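Local coordinates for methanol--corrinoid protein co-methyltransferase (PDB 2I2X), which transfers the methyl group of methanol to the cob(I)amide carried by its partner corrinoid protein MtaC, a zinc-dependent step of methanogenesis, at residues C309-E313 / L333-C337. Residues are numbered along the deposited sequence; the frame is centred on the assembly and turned at random.
Sequences CWSNE and LAYDC. With K (potassium ion), chain S.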
loop_
_atom_site.group_PDB
_atom_site.type_symbol
_atom_site.label_atom_id
_atom_site.label_comp_id
_atom_site.label_asym_id
_atom_site.label_seq_id
_atom_site.Cartn_x
_atom_site.Cartn_y
_atom_site.Cartn_z
ATOM N N CYS A 309 -14.438 12.775 -2.975
ATOM C CA CYS A 309 -13.276 12.083 -3.551
ATOM C C CYS A 309 -12.459 11.469 -2.430
ATOM O O CYS A 309 -12.538 11.915 -1.285
ATOM C CB CYS A 309 -12.453 13.017 -4.442
ATOM S SG CYS A 309 -13.530 13.999 -5.545
ATOM N N TRP A 310 -11.702 10.430 -2.753
ATOM C CA TRP A 310 -11.066 9.589 -1.742
ATOM C C TRP A 310 -9.639 9.380 -2.187
ATOM O O TRP A 310 -9.394 8.853 -3.283
ATOM C CB TRP A 310 -11.820 8.283 -1.643
ATOM C CG TRP A 310 -11.380 7.272 -0.613
ATOM C CD1 TRP A 310 -11.134 5.943 -0.843
ATOM C CD2 TRP A 310 -11.201 7.475 0.795
ATOM N NE1 TRP A 310 -10.798 5.309 0.326
ATOM C CE2 TRP A 310 -10.843 6.218 1.354
ATOM C CE3 TRP A 310 -11.310 8.589 1.642
ATOM C CZ2 TRP A 310 -10.584 6.041 2.728
ATOM C CZ3 TRP A 310 -11.058 8.416 3.012
ATOM C CH2 TRP A 310 -10.696 7.144 3.539
ATOM N N SER A 311 -8.714 9.843 -1.341
ATOM C CA SER A 311 -7.309 9.910 -1.669
ATOM C C SER A 311 -6.356 9.056 -0.778
ATOM O O SER A 311 -6.689 8.735 0.360
ATOM C CB SER A 311 -6.907 11.381 -1.624
ATOM O OG SER A 311 -5.500 11.540 -1.513
ATOM N N ASN A 312 -5.174 8.730 -1.317
ATOM C CA ASN A 312 -4.105 8.016 -0.587
ATOM C C ASN A 312 -3.030 8.962 -0.088
ATOM O O ASN A 312 -1.981 8.514 0.407
ATOM C CB ASN A 312 -3.410 6.998 -1.511
ATOM C CG ASN A 312 -2.627 7.687 -2.610
ATOM O OD1 ASN A 312 -3.185 8.504 -3.326
ATOM N ND2 ASN A 312 -1.321 7.400 -2.720
ATOM N N GLU A 313 -3.274 10.270 -0.280
ATOM C CA GLU A 313 -2.448 11.372 0.245
ATOM C C GLU A 313 -1.145 11.494 -0.517
ATOM O O GLU A 313 -0.893 12.495 -1.177
ATOM C CB GLU A 313 -2.213 11.237 1.754
ATOM C CG GLU A 313 -1.230 12.235 2.360
ATOM C CD GLU A 313 -1.605 13.709 2.133
ATOM O OE1 GLU A 313 -0.718 14.565 2.367
ATOM O OE2 GLU A 313 -2.763 14.021 1.736
ATOM N N LEU A 333 -8.235 2.496 -3.561
ATOM C CA LEU A 333 -9.098 3.661 -3.555
ATOM C C LEU A 333 -10.333 3.426 -4.405
ATOM O O LEU A 333 -11.471 3.642 -3.953
ATOM C CB LEU A 333 -8.370 4.917 -4.081
ATOM C CG LEU A 333 -7.186 5.442 -3.285
ATOM C CD1 LEU A 333 -6.436 6.402 -4.085
ATOM C CD2 LEU A 333 -7.609 6.047 -1.932
ATOM N N ALA A 334 -10.122 2.963 -5.631
ATOM C CA ALA A 334 -11.253 2.778 -6.531
ATOM C C ALA A 334 -12.242 1.742 -5.994
ATOM O O ALA A 334 -13.455 1.863 -6.196
ATOM C CB ALA A 334 -10.787 2.409 -7.918
ATOM N N TYR A 335 -11.734 0.734 -5.300
ATOM C CA TYR A 335 -12.623 -0.254 -4.736
ATOM C C TYR A 335 -13.396 0.332 -3.551
ATOM O O TYR A 335 -14.582 0.058 -3.382
ATOM C CB TYR A 335 -11.831 -1.500 -4.328
ATOM C CG TYR A 335 -11.767 -2.604 -5.367
ATOM C CD1 TYR A 335 -12.938 -3.180 -5.882
ATOM C CD2 TYR A 335 -10.545 -3.103 -5.807
ATOM C CE1 TYR A 335 -12.897 -4.205 -6.814
ATOM C CE2 TYR A 335 -10.492 -4.130 -6.748
ATOM C CZ TYR A 335 -11.673 -4.676 -7.260
ATOM O OH TYR A 335 -11.622 -5.735 -8.170
ATOM N N ASP A 336 -12.719 1.141 -2.723
ATOM C CA ASP A 336 -13.386 1.836 -1.613
ATOM C C ASP A 336 -14.511 2.658 -2.206
ATOM O O ASP A 336 -15.604 2.684 -1.657
ATOM C CB ASP A 336 -12.431 2.757 -0.833
ATOM C CG ASP A 336 -11.440 1.996 0.019
ATOM O OD1 ASP A 336 -11.737 0.854 0.397
ATOM O OD2 ASP A 336 -10.343 2.525 0.296
ATOM N N CYS A 337 -14.246 3.316 -3.336
ATOM C CA CYS A 337 -15.289 4.083 -3.992
ATOM C C CYS A 337 -16.405 3.182 -4.497
ATOM O O CYS A 337 -17.582 3.537 -4.374
ATOM C CB CYS A 337 -14.739 4.995 -5.097
ATOM S SG CYS A 337 -13.732 6.450 -4.466
HETATM K K K S . 0.060 17.116 0.677
#
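Trp-310 of strand 309-311 reaches the helix carrying Leu-333, Asp-336 and Cys-337 with its indole. The ring N-H of NE1 bonds OD2 of Asp-336 at 2.8 Å and nearly straight (169°). The oxygen lies in the indole plane, but the carboxylate is turned 64° against the ring, and OD2 is met on its anti side by a donor tilted well out of the carboxylate plane. That same OD2 is hydrogen-bonded to Thr-290, while OD1 forms a salt bridge to Lys-289 of the second MtaB subunit, so both oxygens of this buried carboxylate have partners. CG of Trp-310 stands opposite the backbone N (chi1 -177°), which carries the indole out from the strand to the helix. Leu-333 lays CD2 over one face of the five-membered ring, a CH-pi contact 4.1 Å from the centroid; the same methyl packs 3.5 Å from C of Ser-311. CD1, its other branch, rests 3.9 Å from OD1 of Asn-312, an oxygen that accepts from the backbone N of Asn-44. SG of Cys-337 sits obliquely to the indole, 3.9 Å from CB of Trp-310. OG of Ser-311 accepts the backbone N-H of Glu-313 in an ST turn and is hydrogen-bonded to OD2 of Asp-268; Glu-313 OE1 binds the potassium ion at 3.2 Å, with Glu-86 and Glu-164. A phenylalanine in place of Trp-310 would probably leave OD2 of Asp-336 without its indole N-H and open a gap where the outer ring lay. The contact thus fastens a TIM-barrel strand to helix 325-345 through one directed bond flanked by apolar packing, and its carboxylate links that core to the subunit interface.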